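Local coordinates for protein RNA polymerase sigma factor SIGMA-28 (FliA) (Aquifex aeolicus, PDB 1RP3) that probably serves as a sigma factor directing RNA polymerase to flagellar promoters, held here in an inactive form by the anti-sigma factor FlgM, at residues A[193-196]-A[197-201]; A[26-29]-A[30-34]; A[213-217]-A[218-222]; A[74-77]-A[78-82]; A[35-38]-A[39-42]. All blocks are in the same frame, centred on the assembly; numbering follows the deposited sequence.

Contact 1: residues A[193-196]-A[197-201]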
loop_
_atom_site.group_PDB
_atom_site.type_symbol
_atom_site.label_atom_id
_atom_site.label_comp_id
_atom_site.label_asym_id
_atom_site.label_seq_id
_atom_site.Cartn_x
_atom_site.Cartn_y
_atom_site.Cartn_z
ATOM N N LYS A 193 5.127 -10.790 14.102
ATOM C CA LYS A 193 5.440 -9.401 14.401
ATOM C C LYS A 193 6.708 -8.991 13.663
ATOM O O LYS A 193 6.755 -7.916 13.066
ATOM C CB LYS A 193 5.614 -9.235 15.912
ATOM C CG LYS A 193 5.779 -7.805 16.397
ATOM C CD LYS A 193 5.796 -7.731 17.930
ATOM C CE LYS A 193 4.467 -8.191 18.523
ATOM N NZ LYS A 193 4.485 -8.254 20.014
ATOM N N LEU A 194 7.711 -9.870 13.665
ATOM C CA LEU A 194 8.983 -9.613 12.978
ATOM C C LEU A 194 8.768 -9.464 11.474
ATOM O O LEU A 194 9.375 -8.606 10.841
ATOM C CB LEU A 194 9.985 -10.750 13.244
ATOM C CG LEU A 194 11.252 -10.818 12.370
ATOM C CD1 LEU A 194 12.088 -9.545 12.490
ATOM C CD2 LEU A 194 12.087 -12.028 12.750
ATOM N N VAL A 195 7.920 -10.315 10.906
ATOM C CA VAL A 195 7.633 -10.257 9.484
ATOM C C VAL A 195 6.894 -8.962 9.165
ATOM O O VAL A 195 7.203 -8.294 8.181
ATOM C CB VAL A 195 6.800 -11.477 9.034
ATOM C CG1 VAL A 195 6.151 -11.229 7.670
ATOM C CG2 VAL A 195 7.681 -12.715 8.983
ATOM N N ILE A 196 5.948 -8.586 10.021
ATOM C CA ILE A 196 5.183 -7.368 9.806
ATOM C C ILE A 196 6.088 -6.146 9.854
ATOM O O ILE A 196 5.956 -5.242 9.029
ATOM C CB ILE A 196 4.045 -7.210 10.831
ATOM C CG1 ILE A 196 2.973 -8.272 10.598
ATOM C CG2 ILE A 196 3.404 -5.842 10.704
ATOM C CD1 ILE A 196 2.320 -8.198 9.227
ATOM N N GLN A 197 7.041 -6.141 10.782
ATOM C CA GLN A 197 7.938 -5.002 10.899
ATOM C C GLN A 197 8.826 -4.876 9.664
ATOM O O GLN A 197 8.996 -3.775 9.127
ATOM C CB GLN A 197 8.788 -5.091 12.173
ATOM C CG GLN A 197 9.676 -3.864 12.403
ATOM C CD GLN A 197 10.377 -3.865 13.766
ATOM O OE1 GLN A 197 9.736 -3.965 14.822
ATOM N NE2 GLN A 197 11.694 -3.717 13.744
ATOM N N LEU A 198 9.375 -5.996 9.195
ATOM C CA LEU A 198 10.245 -5.956 8.023
ATOM C C LEU A 198 9.491 -5.526 6.771
ATOM O O LEU A 198 10.047 -4.856 5.895
ATOM C CB LEU A 198 10.913 -7.314 7.790
ATOM C CG LEU A 198 12.039 -7.769 8.731
ATOM C CD1 LEU A 198 12.534 -9.127 8.291
ATOM C CD2 LEU A 198 13.189 -6.790 8.746
ATOM N N ILE A 199 8.212 -5.882 6.710
ATOM C CA ILE A 199 7.392 -5.550 5.560
ATOM C C ILE A 199 6.862 -4.127 5.536
ATOM O O ILE A 199 7.001 -3.436 4.531
ATOM C CB ILE A 199 6.219 -6.551 5.404
ATOM C CG1 ILE A 199 6.755 -7.862 4.823
ATOM C CG2 ILE A 199 5.127 -5.970 4.506
ATOM C CD1 ILE A 199 5.710 -8.885 4.466
ATOM N N PHE A 200 6.311 -3.677 6.659
ATOM C CA PHE A 200 5.716 -2.351 6.734
ATOM C C PHE A 200 6.559 -1.244 7.324
ATOM O O PHE A 200 6.434 -0.095 6.912
ATOM C CB PHE A 200 4.379 -2.414 7.474
ATOM C CG PHE A 200 3.340 -3.239 6.776
ATOM C CD1 PHE A 200 3.231 -4.593 7.035
ATOM C CD2 PHE A 200 2.432 -2.649 5.904
ATOM C CE1 PHE A 200 2.229 -5.357 6.435
ATOM C CE2 PHE A 200 1.423 -3.405 5.295
ATOM C CZ PHE A 200 1.321 -4.762 5.568
ATOM N N TYR A 201 7.365 -1.561 8.331
ATOM C CA TYR A 201 8.208 -0.542 8.933
ATOM C C TYR A 201 9.481 -0.388 8.105
ATOM O O TYR A 201 9.951 0.724 7.896
ATOM C CB TYR A 201 8.521 -0.870 10.394
ATOM C CG TYR A 201 9.468 0.114 11.047
ATOM C CD1 TYR A 201 9.035 1.388 11.407
ATOM C CD2 TYR A 201 10.804 -0.223 11.279
ATOM C CE1 TYR A 201 9.909 2.307 11.983
ATOM C CE2 TYR A 201 11.688 0.681 11.852
ATOM C CZ TYR A 201 11.238 1.945 12.202
ATOM O OH TYR A 201 12.123 2.842 12.763
#
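Ile196 and Phe200 lie side by side, one turn apart on helix 190-201, in region 4 of the sigma factor, a module of the helix-turn-helix class. Apolar pairs come first. With CG anti to its own carbonyl carbon (chi1 -64°), the Phe200 ring leans back beside Ile196. Both branches of Ile196 line the phenyl ring: CG2 is 3.9 Å from Phe200 CD1, and Ile196 CD1 is 4.0 Å from Phe200 CE1. Two further pairs run alongside one another in the same sense, Leu194 CD1 reaching Leu198 CG at 4.2 Å and Val195 CG1 meeting Ile199 CD1 at 4.0 Å. Around them, Val195 packs on Val220 and Leu223 of helix 217-236, and Leu198 on Val209 of helix 206-212.

The backbone supplies the polar part, four bonds, each from an N-H to the carbonyl four residues earlier. The straightest joins Phe200 N to Ile196 O (2.9 Å, 169°). The polar ends serve FlgM instead: the Gln197 amide bonds to Tyr72, Glu73 and Ser75 of the FlgM chain, and Lys193 NZ forms a salt bridge to its Asp76.

A serine in place of Phe200 would probably leave both Ile196 branches without their aromatic neighbour and Phe86 of FlgM without its edge-to-face partner. The ring itself takes Ile199 CG2 over one face, while Ile196 O sits at its edge, in plane, 3.4 Å from Phe200 CD1.

Contact 2: residues A[26-29]-A[30-34]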
loop_
_atom_site.group_PDB
_atom_site.type_symbol
_atom_site.label_atom_id
_atom_site.label_comp_id
_atom_site.label_asym_id
_atom_site.label_seq_id
_atom_site.Cartn_x
_atom_site.Cartn_y
_atom_site.Cartn_z
ATOM N N LYS A 26 2.813 9.090 -7.012
ATOM C CA LYS A 26 3.811 8.141 -7.490
ATOM C C LYS A 26 4.302 7.339 -6.296
ATOM O O LYS A 26 4.293 6.109 -6.317
ATOM C CB LYS A 26 4.991 8.900 -8.110
ATOM C CG LYS A 26 5.796 8.178 -9.182
ATOM C CD LYS A 26 6.111 6.750 -8.847
ATOM C CE LYS A 26 7.410 6.288 -9.491
ATOM N NZ LYS A 26 8.626 6.884 -8.836
ATOM N N ALA A 27 4.699 8.047 -5.244
ATOM C CA ALA A 27 5.215 7.422 -4.038
ATOM C C ALA A 27 4.248 6.407 -3.423
ATOM O O ALA A 27 4.636 5.290 -3.071
ATOM C CB ALA A 27 5.570 8.478 -3.050
ATOM N N ILE A 28 2.970 6.774 -3.396
ATOM C CA ILE A 28 1.925 5.930 -2.836
ATOM C C ILE A 28 1.679 4.701 -3.707
ATOM O O ILE A 28 1.550 3.594 -3.193
ATOM C CB ILE A 28 0.616 6.752 -2.607
ATOM C CG1 ILE A 28 0.866 7.772 -1.491
ATOM C CG2 ILE A 28 -0.541 5.837 -2.221
ATOM C CD1 ILE A 28 -0.199 8.863 -1.364
ATOM N N ALA A 29 1.655 4.888 -5.021
ATOM C CA ALA A 29 1.425 3.786 -5.945
ATOM C C ALA A 29 2.577 2.794 -5.887
ATOM O O ALA A 29 2.372 1.577 -5.853
ATOM C CB ALA A 29 1.241 4.325 -7.363
ATOM N N THR A 30 3.792 3.321 -5.795
ATOM C CA THR A 30 4.982 2.483 -5.721
ATOM C C THR A 30 4.953 1.649 -4.426
ATOM O O THR A 30 5.242 0.455 -4.436
ATOM C CB THR A 30 6.278 3.363 -5.758
ATOM O OG1 THR A 30 6.300 4.134 -6.963
ATOM C CG2 THR A 30 7.539 2.510 -5.717
ATOM N N ASN A 31 4.600 2.286 -3.315
ATOM C CA ASN A 31 4.556 1.605 -2.031
ATOM C C ASN A 31 3.497 0.512 -1.981
ATOM O O ASN A 31 3.722 -0.559 -1.402
ATOM C CB ASN A 31 4.359 2.601 -0.899
ATOM C CG ASN A 31 4.539 1.969 0.452
ATOM O OD1 ASN A 31 3.608 1.935 1.251
ATOM N ND2 ASN A 31 5.730 1.430 0.711
ATOM N N ILE A 32 2.357 0.774 -2.614
ATOM C CA ILE A 32 1.282 -0.203 -2.663
ATOM C C ILE A 32 1.701 -1.325 -3.612
ATOM O O ILE A 32 1.435 -2.493 -3.344
ATOM C CB ILE A 32 -0.055 0.455 -3.099
ATOM C CG1 ILE A 32 -0.552 1.383 -1.994
ATOM C CG2 ILE A 32 -1.117 -0.574 -3.389
ATOM C CD1 ILE A 32 -1.745 2.227 -2.399
ATOM N N LYS A 33 2.425 -0.971 -4.675
ATOM C CA LYS A 33 2.898 -1.957 -5.652
ATOM C C LYS A 33 3.757 -3.053 -5.025
ATOM O O LYS A 33 3.826 -4.166 -5.539
ATOM C CB LYS A 33 3.674 -1.280 -6.784
ATOM C CG LYS A 33 2.832 -0.945 -8.000
ATOM C CD LYS A 33 2.467 -2.188 -8.792
ATOM C CE LYS A 33 3.683 -2.804 -9.470
ATOM N NZ LYS A 33 3.364 -4.098 -10.158
ATOM N N LYS A 34 4.399 -2.753 -3.906
ATOM C CA LYS A 34 5.238 -3.751 -3.243
ATOM C C LYS A 34 4.442 -4.933 -2.684
ATOM O O LYS A 34 5.006 -5.988 -2.383
ATOM C CB LYS A 34 6.043 -3.114 -2.117
ATOM C CG LYS A 34 7.079 -2.106 -2.567
ATOM C CD LYS A 34 7.728 -1.463 -1.343
ATOM C CE LYS A 34 8.912 -0.592 -1.720
ATOM N NZ LYS A 34 9.577 -0.059 -0.507
#
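Thr30 turns its hydroxyl back onto the preceding turn of helix 7-33, where OG1 donates to Lys26 O at 2.9 Å. That carbonyl is gripped twice by the same residue, since Thr30 N also bonds to Lys26 O, with an N-H...O angle of 161°. The two donors come from different directions: the amide lies nearly along the C=O axis, whereas the hydroxyl stands above the carbonyl plane. What puts it there is the first torsion of Thr30, with OG1 anti to its own carbonyl carbon (chi1 -59°), which turns the hydroxyl back toward Lys26 O.

The aliphatic part of Lys26 crosses the threonine at a slant. Its chain, bent at chi2 and chi4, lays CD 3.2 Å from Thr30 OG1, and its amino group makes a long, weak ion pair with Asp50 of the FlgM chain. On another flank Ile28 and Ile32 run alongside each other, Ile28 CG2 touching Ile32 CD1 at 3.8 Å. Further on, Lys33 N bonds to Ala29 O at 2.8 Å; the chain of Lys33 then leads off to give NZ a bond with Val40 O.

Outward from this shell, helix 66-85 covers the isoleucines, with Ile76 and Lys77 against Ile28 and Tyr81 against Ile32, and helix 42-58 covers Ala29. Ile28, Ala29 and Ile32 thus give the helix an apolar side toward its neighbours in sigma region 2, while the Thr30 hydroxyl spends its proton within the helix, leaving Lys26 O with two donors.

Contact 3: residues A[213-217]-A[218-222]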
loop_
_atom_site.group_PDB
_atom_site.type_symbol
_atom_site.label_atom_id
_atom_site.label_comp_id
_atom_site.label_asym_id
_atom_site.label_seq_id
_atom_site.Cartn_x
_atom_site.Cartn_y
_atom_site.Cartn_z
ATOM N N LEU A 213 15.205 -13.569 6.312
ATOM C CA LEU A 213 14.899 -14.652 7.248
ATOM C C LEU A 213 15.383 -16.047 6.821
ATOM O O LEU A 213 15.182 -17.038 7.542
ATOM C CB LEU A 213 13.406 -14.665 7.590
ATOM C CG LEU A 213 12.897 -13.359 8.211
ATOM C CD1 LEU A 213 11.442 -13.509 8.637
ATOM C CD2 LEU A 213 13.765 -12.969 9.406
ATOM N N GLU A 214 16.055 -16.103 5.671
ATOM C CA GLU A 214 16.597 -17.343 5.123
ATOM C C GLU A 214 15.548 -18.441 4.932
ATOM O O GLU A 214 15.823 -19.617 5.169
ATOM C CB GLU A 214 17.749 -17.847 5.993
ATOM N N THR A 215 14.347 -18.055 4.508
ATOM C CA THR A 215 13.282 -19.022 4.278
ATOM C C THR A 215 12.694 -18.826 2.878
ATOM O O THR A 215 13.288 -18.131 2.045
ATOM C CB THR A 215 12.174 -18.891 5.344
ATOM O OG1 THR A 215 11.233 -19.971 5.208
ATOM C CG2 THR A 215 11.452 -17.560 5.192
ATOM N N SER A 216 11.546 -19.458 2.620
ATOM C CA SER A 216 10.858 -19.353 1.330
ATOM C C SER A 216 9.874 -18.181 1.311
ATOM O O SER A 216 9.498 -17.656 2.357
ATOM C CB SER A 216 10.061 -20.623 1.053
ATOM O OG SER A 216 8.963 -20.710 1.949
ATOM N N VAL A 217 9.437 -17.806 0.111
ATOM C CA VAL A 217 8.470 -16.729 -0.052
ATOM C C VAL A 217 7.119 -17.238 0.443
ATOM O O VAL A 217 6.367 -16.499 1.069
ATOM C CB VAL A 217 8.372 -16.263 -1.525
ATOM C CG1 VAL A 217 7.273 -15.198 -1.687
ATOM C CG2 VAL A 217 9.719 -15.704 -1.974
ATOM N N SER A 218 6.836 -18.513 0.199
ATOM C CA SER A 218 5.592 -19.123 0.661
ATOM C C SER A 218 5.455 -19.021 2.183
ATOM O O SER A 218 4.369 -18.753 2.701
ATOM C CB SER A 218 5.537 -20.583 0.243
ATOM O OG SER A 218 5.689 -20.682 -1.158
ATOM N N ARG A 219 6.566 -19.216 2.888
ATOM C CA ARG A 219 6.577 -19.133 4.341
ATOM C C ARG A 219 6.338 -17.703 4.827
ATOM O O ARG A 219 5.549 -17.481 5.752
ATOM C CB ARG A 219 7.901 -19.663 4.895
ATOM C CG ARG A 219 8.096 -19.468 6.395
ATOM C CD ARG A 219 6.980 -20.115 7.197
ATOM N NE ARG A 219 7.183 -19.911 8.627
ATOM C CZ ARG A 219 6.439 -20.461 9.583
ATOM N NH1 ARG A 219 5.425 -21.262 9.268
ATOM N NH2 ARG A 219 6.715 -20.206 10.857
ATOM N N VAL A 220 7.032 -16.738 4.225
ATOM C CA VAL A 220 6.865 -15.347 4.621
ATOM C C VAL A 220 5.435 -14.897 4.344
ATOM O O VAL A 220 4.841 -14.169 5.132
ATOM C CB VAL A 220 7.877 -14.417 3.916
ATOM C CG1 VAL A 220 7.537 -12.952 4.185
ATOM C CG2 VAL A 220 9.268 -14.700 4.423
ATOM N N SER A 221 4.857 -15.435 3.276
ATOM C CA SER A 221 3.490 -15.110 2.893
ATOM C C SER A 221 2.430 -15.624 3.858
ATOM O O SER A 221 1.483 -14.894 4.166
ATOM C CB SER A 221 3.203 -15.580 1.469
ATOM O OG SER A 221 3.944 -14.784 0.556
ATOM N N GLN A 222 2.572 -16.859 4.341
ATOM C CA GLN A 222 1.589 -17.390 5.292
ATOM C C GLN A 222 1.681 -16.604 6.603
ATOM O O GLN A 222 0.672 -16.303 7.230
ATOM C CB GLN A 222 1.773 -18.891 5.551
ATOM C CG GLN A 222 2.895 -19.247 6.513
ATOM C CD GLN A 222 2.731 -20.634 7.110
ATOM O OE1 GLN A 222 1.663 -20.969 7.637
ATOM N NE2 GLN A 222 3.788 -21.454 7.029
#
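Ser216 accepts a backbone proton with its side chain: Arg219 N points at Ser216 OG over 3.0 Å, with an N-H...O angle of 151°. The hydroxyl can reach it because chi1 of 69° sets OG between the serine's own N and carbonyl carbon, the crowded position, facing the first turn of helix 217-236. This is an N-cap bond, and it follows directly on a Schellman motif, whose positive-phi residue is Glu214, so one helix is ended and the next begun within a few residues. The Ser216 carbonyl joins in by accepting from Val220 N at 3.2 Å.

Thr215 packs beside the cap. Its side chain meets that of Arg219 at about a right angle, OG1 lying 3.4 Å from Arg219 CB, and its methyl CG2 touches Val220 CG2 at 3.7 Å. The loop through Thr215 and Ser216 is the turn of the helix-turn-helix in sigma region 4, linking helix 206-212 to helix 217-236, which as in related sigma factors is probably the DNA-recognition helix.

Here that helix start is engaged by the rest of the chain. Asp118 receives both Val217 N and Ser218 OG, while Leu136 of helix 129-158 packs on Ser218 and Ser221. One turn in, Val217 O takes two donors from a single residue, Ser221 N at 2.9 Å and Ser221 OG at 3.0 Å, the hydroxyl standing 41° out of the carbonyl plane.

Contact 4: residues A[74-77]-A[78-82]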
loop_
_atom_site.group_PDB
_atom_site.type_symbol
_atom_site.label_atom_id
_atom_site.label_comp_id
_atom_site.label_asym_id
_atom_site.label_seq_id
_atom_site.Cartn_x
_atom_site.Cartn_y
_atom_site.Cartn_z
ATOM N N LEU A 74 -4.808 10.831 1.986
ATOM C CA LEU A 74 -5.883 9.926 2.328
ATOM C C LEU A 74 -6.797 9.632 1.135
ATOM O O LEU A 74 -7.173 8.474 0.905
ATOM C CB LEU A 74 -6.669 10.518 3.491
ATOM C CG LEU A 74 -7.845 9.716 4.028
ATOM C CD1 LEU A 74 -7.362 8.361 4.559
ATOM C CD2 LEU A 74 -8.511 10.527 5.119
ATOM N N ARG A 75 -7.149 10.666 0.372
ATOM C CA ARG A 75 -8.012 10.480 -0.794
ATOM C C ARG A 75 -7.335 9.687 -1.910
ATOM O O ARG A 75 -7.986 8.905 -2.602
ATOM C CB ARG A 75 -8.517 11.823 -1.327
ATOM C CG ARG A 75 -9.371 12.621 -0.331
ATOM C CD ARG A 75 -10.697 11.939 -0.055
ATOM N NE ARG A 75 -11.417 11.583 -1.280
ATOM C CZ ARG A 75 -12.218 12.407 -1.962
ATOM N NH1 ARG A 75 -12.424 13.658 -1.550
ATOM N NH2 ARG A 75 -12.808 11.985 -3.075
ATOM N N ILE A 76 -6.026 9.876 -2.071
ATOM C CA ILE A 76 -5.254 9.173 -3.092
ATOM C C ILE A 76 -5.276 7.675 -2.788
ATOM O O ILE A 76 -5.607 6.877 -3.661
ATOM C CB ILE A 76 -3.783 9.685 -3.144
ATOM C CG1 ILE A 76 -3.744 11.114 -3.681
ATOM C CG2 ILE A 76 -2.903 8.756 -3.985
ATOM C CD1 ILE A 76 -2.393 11.785 -3.488
ATOM N N LYS A 77 -4.942 7.311 -1.548
ATOM C CA LYS A 77 -4.943 5.903 -1.125
ATOM C C LYS A 77 -6.346 5.327 -1.293
ATOM O O LYS A 77 -6.518 4.239 -1.842
ATOM C CB LYS A 77 -4.485 5.765 0.336
ATOM C CG LYS A 77 -3.026 6.162 0.558
ATOM C CD LYS A 77 -2.511 5.834 1.953
ATOM C CE LYS A 77 -1.007 6.130 2.062
ATOM N NZ LYS A 77 -0.378 5.619 3.321
ATOM N N GLY A 78 -7.343 6.137 -0.931
ATOM C CA GLY A 78 -8.729 5.731 -1.018
ATOM C C GLY A 78 -9.137 5.416 -2.430
ATOM O O GLY A 78 -9.745 4.378 -2.667
ATOM N N ALA A 79 -8.763 6.274 -3.377
ATOM C CA ALA A 79 -9.124 6.049 -4.775
ATOM C C ALA A 79 -8.429 4.821 -5.343
ATOM O O ALA A 79 -8.993 4.111 -6.166
ATOM C CB ALA A 79 -8.802 7.279 -5.630
ATOM N N ILE A 80 -7.207 4.564 -4.894
ATOM C CA ILE A 80 -6.456 3.422 -5.392
ATOM C C ILE A 80 -7.045 2.129 -4.830
ATOM O O ILE A 80 -7.233 1.165 -5.568
ATOM C CB ILE A 80 -4.937 3.582 -5.085
ATOM C CG1 ILE A 80 -4.365 4.726 -5.921
ATOM C CG2 ILE A 80 -4.170 2.309 -5.354
ATOM C CD1 ILE A 80 -2.907 5.047 -5.624
ATOM N N TYR A 81 -7.349 2.109 -3.532
ATOM C CA TYR A 81 -7.950 0.923 -2.919
ATOM C C TYR A 81 -9.370 0.716 -3.446
ATOM O O TYR A 81 -9.835 -0.425 -3.556
ATOM C CB TYR A 81 -7.922 1.015 -1.388
ATOM C CG TYR A 81 -6.554 0.727 -0.809
ATOM C CD1 TYR A 81 -6.028 -0.564 -0.832
ATOM C CD2 TYR A 81 -5.773 1.744 -0.283
ATOM C CE1 TYR A 81 -4.756 -0.833 -0.347
ATOM C CE2 TYR A 81 -4.505 1.491 0.202
ATOM C CZ TYR A 81 -4.003 0.197 0.170
ATOM O OH TYR A 81 -2.758 -0.066 0.681
ATOM N N ASP A 82 -10.042 1.810 -3.805
ATOM C CA ASP A 82 -11.391 1.727 -4.366
ATOM C C ASP A 82 -11.332 0.918 -5.646
ATOM O O ASP A 82 -12.218 0.101 -5.916
ATOM C CB ASP A 82 -11.956 3.109 -4.725
ATOM C CG ASP A 82 -12.606 3.820 -3.539
ATOM O OD1 ASP A 82 -12.918 3.156 -2.525
ATOM O OD2 ASP A 82 -12.799 5.059 -3.627
#
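Tyr81 hangs its ring beside the carbonyl of Lys77, one turn back on helix 66-85. The ring comes at that oxygen obliquely, its CD2 carbon 3.0 Å from Lys77 O. With CG anti to the carbonyl carbon (chi1 -77°), the ring leans back along the helix toward this carbonyl. Ile76 and Ile80 are arranged differently: they lie alongside each other and point the same way, Ile76 CG2 4.1 Å from Ile80 CD1, forming a strip that faces helix 7-33 within sigma region 2.

The backbone bond to the same oxygen, Tyr81 N to Lys77 O, is short and straight (2.8 Å, 169°). Beyond it the Tyr81 ring packs on Arg152 and Phe141 of helix 129-158 and on Phe86 of the FlgM chain. A glycine in place of Tyr81 would probably open a gap between these helices and leave Phe86 of FlgM without that packing surface.

Lys77, an extended chain, carries NZ to the end of FlgM, where it pairs with the terminal carboxylate of Thr88 and bonds to Phe86 O of that chain. A buried lysine with a carboxylate and a carbonyl at its amino group is likely to remain protonated.

Contact 5: residues A[35-38]-A[39-42]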
loop_
_atom_site.group_PDB
_atom_site.type_symbol
_atom_site.label_atom_id
_atom_site.label_comp_id
_atom_site.label_asym_id
_atom_site.label_seq_id
_atom_site.Cartn_x
_atom_site.Cartn_y
_atom_site.Cartn_z
ATOM N N HIS A 35 3.127 -4.763 -2.575
ATOM C CA HIS A 35 2.254 -5.800 -2.036
ATOM C C HIS A 35 1.323 -6.381 -3.089
ATOM O O HIS A 35 0.435 -7.166 -2.772
ATOM C CB HIS A 35 1.387 -5.214 -0.927
ATOM C CG HIS A 35 2.166 -4.492 0.132
ATOM N ND1 HIS A 35 2.372 -5.029 1.381
ATOM C CD2 HIS A 35 2.755 -3.284 0.125
ATOM C CE1 HIS A 35 3.065 -4.166 2.108
ATOM N NE2 HIS A 35 3.314 -3.103 1.379
ATOM N N LEU A 36 1.469 -5.933 -4.325
ATOM C CA LEU A 36 0.608 -6.397 -5.389
ATOM C C LEU A 36 1.289 -7.386 -6.324
ATOM O O LEU A 36 2.511 -7.492 -6.362
ATOM C CB LEU A 36 0.107 -5.193 -6.189
ATOM C CG LEU A 36 -1.010 -4.339 -5.575
ATOM C CD1 LEU A 36 -1.105 -2.981 -6.302
ATOM C CD2 LEU A 36 -2.336 -5.126 -5.642
ATOM N N PRO A 37 0.493 -8.194 -7.029
ATOM C CA PRO A 37 1.093 -9.149 -7.961
ATOM C C PRO A 37 1.808 -8.299 -9.005
ATOM O O PRO A 37 1.344 -7.212 -9.361
ATOM C CB PRO A 37 -0.127 -9.831 -8.586
ATOM C CG PRO A 37 -1.181 -9.715 -7.537
ATOM C CD PRO A 37 -0.973 -8.344 -6.965
ATOM N N GLU A 38 2.940 -8.796 -9.479
ATOM C CA GLU A 38 3.748 -8.125 -10.485
ATOM C C GLU A 38 2.942 -7.660 -11.714
ATOM O O GLU A 38 3.232 -6.608 -12.289
ATOM C CB GLU A 38 4.872 -9.075 -10.901
ATOM C CG GLU A 38 5.936 -8.479 -11.809
ATOM C CD GLU A 38 7.095 -9.449 -12.075
ATOM O OE1 GLU A 38 6.851 -10.675 -12.194
ATOM O OE2 GLU A 38 8.256 -8.978 -12.151
ATOM N N ASP A 39 1.895 -8.405 -12.062
ATOM C CA ASP A 39 1.056 -8.094 -13.220
ATOM C C ASP A 39 0.226 -6.804 -13.121
ATOM O O ASP A 39 -0.307 -6.337 -14.124
ATOM C CB ASP A 39 0.137 -9.288 -13.542
ATOM C CG ASP A 39 -1.053 -9.408 -12.575
ATOM O OD1 ASP A 39 -0.956 -8.956 -11.412
ATOM O OD2 ASP A 39 -2.098 -9.956 -12.990
ATOM N N VAL A 40 0.060 -6.263 -11.917
ATOM C CA VAL A 40 -0.710 -5.026 -11.766
ATOM C C VAL A 40 0.148 -3.857 -12.247
ATOM O O VAL A 40 1.258 -3.652 -11.766
ATOM C CB VAL A 40 -1.176 -4.797 -10.310
ATOM C CG1 VAL A 40 -1.860 -3.441 -10.172
ATOM C CG2 VAL A 40 -2.131 -5.918 -9.888
ATOM N N ASP A 41 -0.370 -3.134 -13.236
ATOM C CA ASP A 41 0.312 -1.999 -13.848
ATOM C C ASP A 41 0.266 -0.741 -12.976
ATOM O O ASP A 41 -0.809 -0.195 -12.704
ATOM C CB ASP A 41 -0.321 -1.744 -15.219
ATOM C CG ASP A 41 0.511 -0.842 -16.107
ATOM O OD1 ASP A 41 1.411 -0.126 -15.607
ATOM O OD2 ASP A 41 0.238 -0.841 -17.328
ATOM N N ILE A 42 1.447 -0.259 -12.587
ATOM C CA ILE A 42 1.539 0.920 -11.734
ATOM C C ILE A 42 0.883 2.143 -12.348
ATOM O O ILE A 42 0.499 3.066 -11.641
ATOM C CB ILE A 42 2.995 1.250 -11.324
ATOM C CG1 ILE A 42 2.996 2.311 -10.209
ATOM C CG2 ILE A 42 3.814 1.696 -12.526
ATOM C CD1 ILE A 42 4.365 2.715 -9.716
#
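Val40 N donates to Pro37 O at 3.0 Å, an almost straight bond (169°) that closes a type I beta turn running from Pro37 to Val40. The turn lies in the loop joining helix 7-33 to helix 42-58 of sigma region 2. Its donor does not approach in the carbonyl plane but stands 44° out of it.

Val40 packs back onto Leu36, just before the turn, and Pro37, its first residue. One methyl, CG1, meets Leu36 CD1 at 4.0 Å, and the other, CG2, rests against the proline ring, 4.0 Å from Pro37 CD. Because CG1 is anti to the valine N (chi1 175°), the two methyls are parted between leucine and proline. Leu45 of helix 42-58 touches both Leu36 and Val40, while Phe141 of helix 129-158 lies on Leu36, and Phe89 on Leu36 and Pro37 alike, so the apolar side of the loop is set against the body of the protein.

Glu38 and Asp39, at the exposed corner, make the polar side. Beyond the turn Asp41 is the N-cap of the next helix and forms a salt bridge with Arg43. The carboxylate of Asp39 turns back to the CB corner of the proline, OD1 lying 3.1 Å from Pro37 CB.

In the fold
Contacts 2, 4 and 5 belong to sigma region 2, contacts 1 and 3 to region 4. Contact 5 continues directly from contact 2 and returns to it, Thr30 OG1 lying 3.7 Å from Ile42 CD1. Contacts 2 and 4, with centres about 12 Å apart, pack helix on helix, Ile32 CD1 meeting Ile80 CG2 at 3.8 Å. In region 4, Leu194 CD2 touches Leu213 CD2 at 3.9 Å, joining contact 1 to contact 3. One place where the regions meet is at Phe200 CE2 of contact 1, 3.7 Å from His35 CE1 of contact 5. Phe86 of the FlgM chain touches residues of contacts 1, 2, 4 and 5, consistent with FlgM holding the inactive arrangement.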